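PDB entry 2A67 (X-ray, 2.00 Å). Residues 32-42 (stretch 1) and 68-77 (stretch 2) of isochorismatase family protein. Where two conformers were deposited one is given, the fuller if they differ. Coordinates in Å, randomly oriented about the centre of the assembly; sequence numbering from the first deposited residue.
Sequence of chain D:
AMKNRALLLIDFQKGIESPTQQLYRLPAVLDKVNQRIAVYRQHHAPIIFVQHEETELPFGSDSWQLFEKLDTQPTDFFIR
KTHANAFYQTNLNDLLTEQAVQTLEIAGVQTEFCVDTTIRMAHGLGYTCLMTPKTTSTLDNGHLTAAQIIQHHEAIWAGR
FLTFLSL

Stretch 1, residues 32-42: KVNQRIAVYRQ
Stretch 2, residues 68-77: EKLDTQPTDF

Arginine is unusually good at joining a helix to an irregular segment, because its planar guanidinium offers several N–H groups in its plane, pointing outward around its rim, and isochorismatase family protein gives a compact example. Residues 32-42 are helical throughout, with phi/psi near -60/-43 and i to i+4 hydrogen bonds such as Arg41 N to Ile37 O (2.9 Å). Arg41, its CB directed toward the loop, extends with chi1 m, chi2 t, chi3 t and chi4 -66°. Its NE donates to Asp71 OD2 (3.0 Å, 173°), while NH1 and NH2 of Arg41 donate to OD1 and OD2 of Asp76 at 2.8 and 2.9 Å, a bidentate salt bridge. Arg41 NH2 also reaches Asp71 O (2.8 Å) at a more bent angle of 138°. Gln73 CG lies over one face of the guanidinium, 3.1 Å from Arg41 CZ.

The acceptors are positioned by the loop itself. Asp71 (-79/98) has chi1 t; Thr72 (-108/158) and Gln73 (-138/160) are extended; a type I turn then runs from Gln73 to Asp76, through Pro74 (-66/-10) and Thr75 (-78/-32), closed by Asp76 N to Gln73 O (3.1 Å). Buried Asp76, chi1 m, also accepts Gln73 N at OD2 (2.8 Å), so one carboxylate secures both turn and arginine.

Two turns back along the helix, the CA atoms of Asn34 and Leu70 approach to 6.1 Å, against 9.5 Å for Arg41 and Asp76. Asn34, chi1 m, reaches the backbone of Lys69 and Asp71. One water donates to Asn34 O (3.0 Å) and Asp71 OD2 (3.1 Å).

The apolar packing is made by Leu70, Val33 and Ile37: Leu70 (-72/134; m, t) places CD2 3.5 Å from Val33 CG1 (chi1 t) and 4.4 Å from Ile37 CD1 (m, t). These branched aliphatic residues suit a buried seam; the contact covers 403 Å² in all.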

# COMPACT_ATOMS: atom_id res chain seq x y z
N LYS D 32 3.26 23.93 5.55
CA LYS D 32 2.29 23.64 4.48
C LYS D 32 1.02 22.97 5.08
O LYS D 32 -0.10 23.31 4.75
CB LYS D 32 2.98 22.80 3.38
CG LYS D 32 2.19 22.61 2.13
CD LYS D 32 2.59 23.60 1.00
CE LYS D 32 3.54 22.92 -0.06
NZ LYS D 32 2.88 22.47 -1.38
N VAL D 33 1.21 22.06 6.01
CA VAL D 33 0.07 21.43 6.72
C VAL D 33 -0.75 22.43 7.53
O VAL D 33 -1.99 22.42 7.46
CB VAL D 33 0.54 20.25 7.62
CG1 VAL D 33 -0.56 19.87 8.66
CG2 VAL D 33 0.95 19.06 6.73
N ASN D 34 -0.09 23.29 8.30
CA ASN D 34 -0.82 24.38 8.97
C ASN D 34 -1.67 25.27 7.99
O ASN D 34 -2.76 25.70 8.34
CB ASN D 34 0.13 25.25 9.74
CG ASN D 34 0.42 24.70 11.14
OD1 ASN D 34 1.36 25.15 11.78
ND2 ASN D 34 -0.38 23.76 11.62
N GLN D 35 -1.15 25.53 6.79
CA GLN D 35 -1.93 26.28 5.76
C GLN D 35 -3.20 25.54 5.35
O GLN D 35 -4.28 26.15 5.22
CB GLN D 35 -1.09 26.57 4.51
CG GLN D 35 0.01 27.59 4.69
CD GLN D 35 0.57 28.10 3.36
OE1 GLN D 35 0.72 29.34 3.16
NE2 GLN D 35 0.82 27.17 2.41
N ARG D 36 -3.10 24.22 5.20
CA ARG D 36 -4.28 23.41 4.88
C ARG D 36 -5.25 23.39 6.03
O ARG D 36 -6.44 23.49 5.83
CB ARG D 36 -3.88 21.97 4.49
CG ARG D 36 -2.86 21.89 3.38
CD ARG D 36 -3.44 22.67 2.14
NE ARG D 36 -4.69 22.05 1.68
CZ ARG D 36 -5.64 22.69 1.01
NH1 ARG D 36 -5.51 23.99 0.75
NH2 ARG D 36 -6.71 22.04 0.60
N ILE D 37 -4.74 23.17 7.25
CA ILE D 37 -5.55 23.24 8.46
C ILE D 37 -6.39 24.51 8.43
O ILE D 37 -7.58 24.48 8.68
CB ILE D 37 -4.65 23.19 9.74
CG1 ILE D 37 -4.19 21.73 9.96
CG2 ILE D 37 -5.39 23.73 10.97
CD1 ILE D 37 -3.17 21.57 11.13
N ALA D 38 -5.74 25.63 8.18
CA ALA D 38 -6.42 26.91 8.20
C ALA D 38 -7.57 26.94 7.17
O ALA D 38 -8.67 27.37 7.49
CB ALA D 38 -5.40 28.08 8.00
N VAL D 39 -7.37 26.38 5.99
CA VAL D 39 -8.47 26.31 4.96
C VAL D 39 -9.62 25.42 5.46
O VAL D 39 -10.79 25.73 5.31
CB VAL D 39 -7.94 25.74 3.63
CG1 VAL D 39 -9.06 25.35 2.67
CG2 VAL D 39 -6.90 26.67 2.96
N TYR D 40 -9.30 24.28 6.06
CA TYR D 40 -10.33 23.40 6.61
C TYR D 40 -11.13 24.07 7.70
O TYR D 40 -12.36 23.93 7.73
CB TYR D 40 -9.71 22.06 7.07
CG TYR D 40 -9.56 21.14 5.89
CD1 TYR D 40 -8.53 21.35 4.97
CD2 TYR D 40 -10.45 20.10 5.68
CE1 TYR D 40 -8.39 20.55 3.85
CE2 TYR D 40 -10.29 19.24 4.57
CZ TYR D 40 -9.27 19.48 3.67
OH TYR D 40 -9.12 18.67 2.56
N ARG D 41 -10.47 24.85 8.56
CA ARG D 41 -11.17 25.61 9.64
C ARG D 41 -12.14 26.64 9.10
O ARG D 41 -13.30 26.70 9.52
CB ARG D 41 -10.18 26.29 10.59
CG ARG D 41 -9.32 25.27 11.42
CD ARG D 41 -8.83 25.86 12.76
NE ARG D 41 -7.82 24.96 13.30
CZ ARG D 41 -8.06 23.72 13.70
NH1 ARG D 41 -9.30 23.23 13.74
NH2 ARG D 41 -7.06 22.98 14.13
N GLN D 42 -11.65 27.41 8.13
CA GLN D 42 -12.48 28.38 7.39
C GLN D 42 -13.74 27.76 6.80
O GLN D 42 -14.82 28.39 6.79
CB GLN D 42 -11.72 28.90 6.17
CG GLN D 42 -10.40 29.67 6.32
CD GLN D 42 -9.71 29.80 4.91
OE1 GLN D 42 -10.40 29.84 3.86
NE2 GLN D 42 -8.36 29.83 4.90
N GLU D 68 4.43 20.49 18.46
CA GLU D 68 3.85 21.72 18.99
C GLU D 68 3.46 22.74 17.93
O GLU D 68 2.52 23.50 18.13
CB GLU D 68 4.84 22.42 19.92
CG GLU D 68 5.14 21.61 21.14
CD GLU D 68 4.38 22.10 22.34
OE1 GLU D 68 3.13 22.23 22.27
OE2 GLU D 68 5.06 22.36 23.35
N LYS D 69 4.20 22.78 16.83
CA LYS D 69 3.95 23.79 15.77
C LYS D 69 2.61 23.62 15.03
O LYS D 69 2.13 24.58 14.38
CB LYS D 69 5.10 23.79 14.75
CG LYS D 69 5.29 25.11 13.96
CD LYS D 69 5.78 24.70 12.57
CE LYS D 69 6.75 25.70 11.89
NZ LYS D 69 7.48 24.99 10.77
N LEU D 70 2.03 22.42 15.11
CA LEU D 70 0.73 22.15 14.45
C LEU D 70 -0.44 22.83 15.15
O LEU D 70 -0.55 22.76 16.37
CB LEU D 70 0.46 20.64 14.34
CG LEU D 70 1.27 19.82 13.32
CD1 LEU D 70 1.04 18.37 13.56
CD2 LEU D 70 0.90 20.19 11.85
N ASP D 71 -1.31 23.46 14.36
CA ASP D 71 -2.51 24.14 14.86
C ASP D 71 -3.60 23.12 15.14
O ASP D 71 -4.31 22.68 14.25
CB ASP D 71 -3.01 25.19 13.83
CG ASP D 71 -4.27 25.92 14.29
OD1 ASP D 71 -4.40 26.24 15.49
OD2 ASP D 71 -5.13 26.19 13.43
N THR D 72 -3.73 22.73 16.40
CA THR D 72 -4.82 21.80 16.77
C THR D 72 -5.89 22.54 17.56
O THR D 72 -5.59 23.58 18.12
CB THR D 72 -4.30 20.60 17.61
OG1 THR D 72 -3.92 21.07 18.91
CG2 THR D 72 -3.05 20.03 16.97
N GLN D 73 -7.13 22.02 17.60
CA GLN D 73 -8.17 22.54 18.48
C GLN D 73 -8.88 21.35 19.03
O GLN D 73 -8.78 20.28 18.45
CB GLN D 73 -9.18 23.37 17.71
CG GLN D 73 -8.56 24.29 16.72
CD GLN D 73 -8.29 25.65 17.24
OE1 GLN D 73 -7.58 25.82 18.24
NE2 GLN D 73 -8.86 26.67 16.57
N PRO D 74 -9.60 21.51 20.18
CA PRO D 74 -10.34 20.41 20.84
C PRO D 74 -11.48 19.89 19.98
O PRO D 74 -12.05 18.82 20.24
CB PRO D 74 -10.87 21.05 22.13
CG PRO D 74 -10.85 22.51 21.87
CD PRO D 74 -9.72 22.78 20.93
N THR D 75 -11.72 20.65 18.95
CA THR D 75 -12.72 20.47 17.90
C THR D 75 -12.33 19.45 16.83
O THR D 75 -13.20 18.76 16.25
CB THR D 75 -12.87 21.88 17.32
OG1 THR D 75 -14.02 22.46 17.91
CG2 THR D 75 -12.90 21.95 15.76
N ASP D 76 -11.03 19.36 16.57
CA ASP D 76 -10.48 18.30 15.73
C ASP D 76 -10.80 16.89 16.25
O ASP D 76 -11.28 16.71 17.38
CB ASP D 76 -8.98 18.52 15.62
CG ASP D 76 -8.64 19.92 15.11
OD1 ASP D 76 -9.49 20.56 14.46
OD2 ASP D 76 -7.51 20.38 15.32
N PHE D 77 -10.59 15.90 15.39
CA PHE D 77 -10.85 14.50 15.69
C PHE D 77 -9.50 13.85 15.83
O PHE D 77 -8.51 14.33 15.25
CB PHE D 77 -11.67 13.82 14.58
CG PHE D 77 -13.06 14.41 14.40
CD1 PHE D 77 -14.06 14.20 15.37
CD2 PHE D 77 -13.37 15.20 13.30
CE1 PHE D 77 -15.37 14.76 15.22
CE2 PHE D 77 -14.67 15.78 13.14
CZ PHE D 77 -15.67 15.55 14.12
O HOH W 1 -3.24 26.88 11.01